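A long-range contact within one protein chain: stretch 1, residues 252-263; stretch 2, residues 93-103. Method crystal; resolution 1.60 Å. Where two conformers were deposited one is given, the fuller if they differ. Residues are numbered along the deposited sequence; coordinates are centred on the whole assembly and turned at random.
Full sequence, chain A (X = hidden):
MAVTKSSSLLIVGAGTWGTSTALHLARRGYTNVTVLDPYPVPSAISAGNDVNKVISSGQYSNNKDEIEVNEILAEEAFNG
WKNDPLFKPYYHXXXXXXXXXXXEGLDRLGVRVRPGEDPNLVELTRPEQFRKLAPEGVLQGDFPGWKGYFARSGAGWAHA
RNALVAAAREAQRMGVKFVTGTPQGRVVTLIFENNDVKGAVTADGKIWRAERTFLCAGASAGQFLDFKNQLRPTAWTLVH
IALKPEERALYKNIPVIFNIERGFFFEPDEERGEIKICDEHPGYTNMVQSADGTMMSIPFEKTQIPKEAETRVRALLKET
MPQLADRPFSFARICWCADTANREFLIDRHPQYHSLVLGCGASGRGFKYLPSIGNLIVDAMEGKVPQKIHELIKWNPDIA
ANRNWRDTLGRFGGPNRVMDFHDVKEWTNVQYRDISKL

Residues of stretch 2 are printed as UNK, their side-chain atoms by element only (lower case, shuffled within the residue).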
# COMPACT_ATOMS: atom_id res chain seq x y z
N LYS A 252 7.33 20.60 -11.76
CA LYS A 252 8.33 19.53 -11.74
C LYS A 252 9.22 19.56 -10.49
O LYS A 252 9.64 20.63 -10.04
CB LYS A 252 9.20 19.55 -13.00
CG LYS A 252 10.12 18.32 -13.18
CD LYS A 252 10.93 18.38 -14.48
CE LYS A 252 11.91 17.22 -14.59
NZ LYS A 252 11.23 15.92 -14.87
N ASN A 253 9.50 18.38 -9.93
CA ASN A 253 10.46 18.20 -8.84
C ASN A 253 10.03 18.72 -7.46
O ASN A 253 10.83 18.70 -6.52
CB ASN A 253 11.85 18.78 -9.20
CG ASN A 253 12.41 18.20 -10.49
OD1 ASN A 253 12.50 16.98 -10.66
ND2 ASN A 253 12.81 19.08 -11.41
N ILE A 254 8.78 19.15 -7.32
CA ILE A 254 8.29 19.62 -6.03
C ILE A 254 8.30 18.46 -5.03
O ILE A 254 8.18 17.30 -5.42
CB ILE A 254 6.86 20.26 -6.10
CG1 ILE A 254 5.82 19.26 -6.62
CG2 ILE A 254 6.88 21.58 -6.90
CD1 ILE A 254 4.37 19.71 -6.43
N PRO A 255 8.48 18.78 -3.73
CA PRO A 255 8.44 17.70 -2.75
C PRO A 255 7.04 17.13 -2.60
O PRO A 255 6.07 17.76 -3.02
CB PRO A 255 8.88 18.39 -1.45
CG PRO A 255 8.52 19.82 -1.65
CD PRO A 255 8.73 20.09 -3.12
N VAL A 256 6.94 15.94 -2.03
CA VAL A 256 5.63 15.39 -1.66
C VAL A 256 5.06 16.28 -0.56
O VAL A 256 5.75 16.58 0.41
CB VAL A 256 5.75 13.96 -1.14
CG1 VAL A 256 4.39 13.41 -0.74
CG2 VAL A 256 6.41 13.07 -2.21
N ILE A 257 3.81 16.71 -0.74
CA ILE A 257 3.12 17.57 0.23
C ILE A 257 2.06 16.71 0.93
O ILE A 257 1.16 16.21 0.28
CB ILE A 257 2.46 18.78 -0.47
CG1 ILE A 257 3.51 19.60 -1.22
CG2 ILE A 257 1.64 19.61 0.53
CD1 ILE A 257 4.59 20.22 -0.34
N PHE A 258 2.18 16.54 2.25
CA PHE A 258 1.37 15.57 2.97
C PHE A 258 0.87 16.18 4.28
O PHE A 258 1.67 16.66 5.08
CB PHE A 258 2.24 14.34 3.23
CG PHE A 258 1.49 13.04 3.49
CD1 PHE A 258 1.76 11.92 2.70
CD2 PHE A 258 0.59 12.90 4.54
CE1 PHE A 258 1.12 10.69 2.92
CE2 PHE A 258 -0.07 11.67 4.77
CZ PHE A 258 0.20 10.56 3.96
N ASN A 259 -0.44 16.21 4.47
CA ASN A 259 -1.03 16.59 5.75
C ASN A 259 -1.91 15.43 6.18
O ASN A 259 -2.83 15.03 5.46
CB ASN A 259 -1.83 17.89 5.65
CG ASN A 259 -2.43 18.33 6.98
OD1 ASN A 259 -3.20 17.61 7.60
ND2 ASN A 259 -2.10 19.55 7.41
N ILE A 260 -1.63 14.91 7.37
CA ILE A 260 -2.25 13.67 7.83
C ILE A 260 -3.73 13.85 8.20
O ILE A 260 -4.41 12.87 8.50
CB ILE A 260 -1.44 13.00 8.96
CG1 ILE A 260 -1.51 13.81 10.26
CG2 ILE A 260 0.01 12.81 8.51
CD1 ILE A 260 -0.87 13.12 11.45
N GLU A 261 -4.21 15.09 8.17
CA GLU A 261 -5.62 15.38 8.39
C GLU A 261 -6.35 15.93 7.17
O GLU A 261 -7.52 16.31 7.26
CB GLU A 261 -5.76 16.40 9.53
CG GLU A 261 -5.23 15.89 10.86
CD GLU A 261 -5.54 16.85 11.97
OE1 GLU A 261 -6.70 16.80 12.48
OE2 GLU A 261 -4.65 17.63 12.32
N ARG A 262 -5.66 15.98 6.03
CA ARG A 262 -6.26 16.58 4.84
C ARG A 262 -6.01 15.72 3.60
O ARG A 262 -6.93 15.43 2.84
CB ARG A 262 -5.71 17.99 4.59
CG ARG A 262 -5.92 18.97 5.75
CD ARG A 262 -7.39 19.38 5.84
NE ARG A 262 -7.57 20.47 6.80
CZ ARG A 262 -7.87 20.32 8.09
NH1 ARG A 262 -8.06 19.11 8.61
NH2 ARG A 262 -7.99 21.40 8.87
N GLY A 263 -4.76 15.33 3.40
CA GLY A 263 -4.42 14.62 2.18
C GLY A 263 -3.02 14.93 1.68
O GLY A 263 -2.21 15.59 2.35
N UNK A 93 14.11 11.22 -4.83
CA UNK A 93 14.40 11.80 -3.53
C UNK A 93 14.07 13.29 -3.56
O UNK A 93 14.96 14.15 -3.59
o UNK A 93 15.56 11.22 -0.88
c UNK A 93 15.88 11.56 -3.21
c UNK A 93 16.22 11.80 -1.76
o UNK A 93 17.20 12.53 -1.50
N UNK A 94 12.77 13.60 -3.55
CA UNK A 94 12.29 14.98 -3.72
C UNK A 94 12.17 15.71 -2.40
O UNK A 94 11.93 16.93 -2.37
c UNK A 94 10.85 15.02 -4.29
c UNK A 94 10.82 14.50 -5.73
o UNK A 94 9.98 14.21 -3.46
N UNK A 95 12.28 14.97 -1.30
CA UNK A 95 11.87 15.47 -0.01
C UNK A 95 10.36 15.34 0.22
O UNK A 95 9.58 15.01 -0.70
N UNK A 96 9.97 15.62 1.46
CA UNK A 96 8.62 15.33 1.92
C UNK A 96 8.23 16.27 3.04
O UNK A 96 8.96 16.40 4.02
c UNK A 96 8.56 13.89 2.44
c UNK A 96 7.35 13.45 3.28
c UNK A 96 7.59 12.06 3.86
c UNK A 96 6.08 13.46 2.45
N UNK A 97 7.06 16.89 2.90
CA UNK A 97 6.48 17.68 3.98
C UNK A 97 5.48 16.79 4.69
O UNK A 97 4.59 16.22 4.04
c UNK A 97 4.87 19.62 4.46
c UNK A 97 5.75 18.92 3.41
c UNK A 97 3.81 20.49 3.85
c UNK A 97 5.78 20.41 5.42
N UNK A 98 5.61 16.67 6.02
CA UNK A 98 4.63 15.98 6.86
C UNK A 98 4.02 16.99 7.83
O UNK A 98 4.76 17.64 8.57
c UNK A 98 5.30 14.85 7.64
c UNK A 98 3.49 12.06 7.76
c UNK A 98 5.75 13.68 6.77
se UNK A 98 4.20 12.77 6.08
N UNK A 99 2.70 17.13 7.82
CA UNK A 99 2.04 18.21 8.57
C UNK A 99 0.70 17.76 9.14
O UNK A 99 0.21 16.69 8.79
o UNK A 99 1.04 19.11 6.56
c UNK A 99 1.85 19.43 7.67
N UNK A 100 0.15 18.58 10.04
CA UNK A 100 -1.17 18.34 10.62
C UNK A 100 -1.76 19.69 11.05
O UNK A 100 -1.13 20.73 10.83
c UNK A 100 -1.08 17.38 11.81
N UNK A 101 -2.96 19.66 11.62
CA UNK A 101 -3.66 20.90 11.98
C UNK A 101 -4.15 20.93 13.43
O UNK A 101 -3.91 21.91 14.16
c UNK A 101 -4.85 21.11 11.05
s UNK A 101 -4.40 21.34 9.34
N UNK A 102 -4.84 19.87 13.84
CA UNK A 102 -5.45 19.81 15.18
C UNK A 102 -4.44 19.35 16.23
O UNK A 102 -3.36 18.83 15.90
c UNK A 102 -6.66 18.88 15.15
o UNK A 102 -6.27 17.51 15.11
N UNK A 103 -4.78 19.54 17.50
CA UNK A 103 -3.89 19.07 18.55
C UNK A 103 -3.72 17.55 18.50
O UNK A 103 -2.60 17.05 18.64
c UNK A 103 -4.34 19.51 19.95
n UNK A 103 -0.94 18.92 20.47
c UNK A 103 -1.91 19.80 20.69
c UNK A 103 -3.29 19.23 21.03
o UNK A 103 -1.74 21.02 20.60
O HOH W 1 12.25 18.86 -4.32

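Position 93 carries four side-chain atoms: two carbons in line, the second bearing two oxygens. That is a carboxylate on a short stem, so the residue is aspartate, Asp93. It does not reach stretch 1.

Position 94 has one carbon that bears one oxygen and one carbon, and its CB lies 3.7 Å from Ile254 O. This fork at CB is threonine. CB of Thr94 points toward stretch 1. A water donates to Thr94 O (2.8 Å) and to Asn253 O (2.6 Å), joining the two backbones just ahead of the strands.

Position 95 has no side-chain atoms and is glycine. Its phi/psi of 82/171 would jam a CB against the preceding carbonyl oxygen. Val256 N donates to Gly95 O at 3.1 Å, and Thr94 OG1 donates to the same oxygen at 2.9 Å.

Position 96 has four carbons, forked at the second, and a branch end lies against Val256 and Phe258: leucine. Leu96 CD1 packs 3.6 Å from Val256 CG1 and 4.0 Å from Phe258 CB.

Position 97 again has four carbons forked at the second, and they share the other sheet face with Ile257, so it is also leucine. Leu97 CD2 is 4.1 Å from Ile257 CG2. The backbone is hydrogen-bonded here as well: Leu97 N donates to Val256 O at 2.8 Å, almost straight. Phe258 N returns a weak bond to Leu97 O at 3.0 Å.

Position 98 is an unbranched chain of two carbons, a selenium and a carbon, lying against Phe258 and Ile260. This is selenomethionine, Met98. Met98 SE sits 4.2 Å from the centroid of the Phe258 ring, in an oblique approach. Met98 CE reaches Ile260 CG2 at 3.6 Å.

Position 99 has one carbon and one oxygen, the oxygen close to Phe258 O: serine. Phe258 O receives two bonds from Ser99, one from OG at 2.9 Å and a weak one from N at 3.0 Å. Ile260 N donates to Ser99 O at 2.9 Å.

Position 100 has a single carbon, 3.9 Å from Ile260 CG1 and 3.6 Å from Glu261 OE2. It is alanine, and that carbon is Ala100 CB.

Position 101 has one carbon and one sulfur, the sulfur near Asn259 and Arg262: cysteine. Asn259 ND2 makes a weak bond to Cys101 SG at 3.5 Å. Cys101 SG also lies over one face of the Arg262 guanidinium, 3.6 Å from Arg262 NH2.

Position 102 has one carbon and one oxygen, the oxygen beside the Glu261 carboxylate: again serine. Ser102 OG donates to Glu261 OE1 at 2.8 Å. Ser102 is also the N-cap of the helix that follows.

Position 103 has three carbons, the third bearing one oxygen and one nitrogen: glutamine. Gln103 points away and makes no contact with stretch 1.

The contact works as a parallel strand pair with a carboxylate clasp beyond it. Val256 to Asn259 run beside Leu96 to Ser99, with backbone bonds along the pair. Val256, Phe258, Leu96 and Met98 share one face. Past the strands, Glu261 OE2 accepts from Cys101 N and Ser102 N, both at 2.7 Å, and binds the turn into the helix.

Stretch 2 93-103: DTGLLMSACSQ
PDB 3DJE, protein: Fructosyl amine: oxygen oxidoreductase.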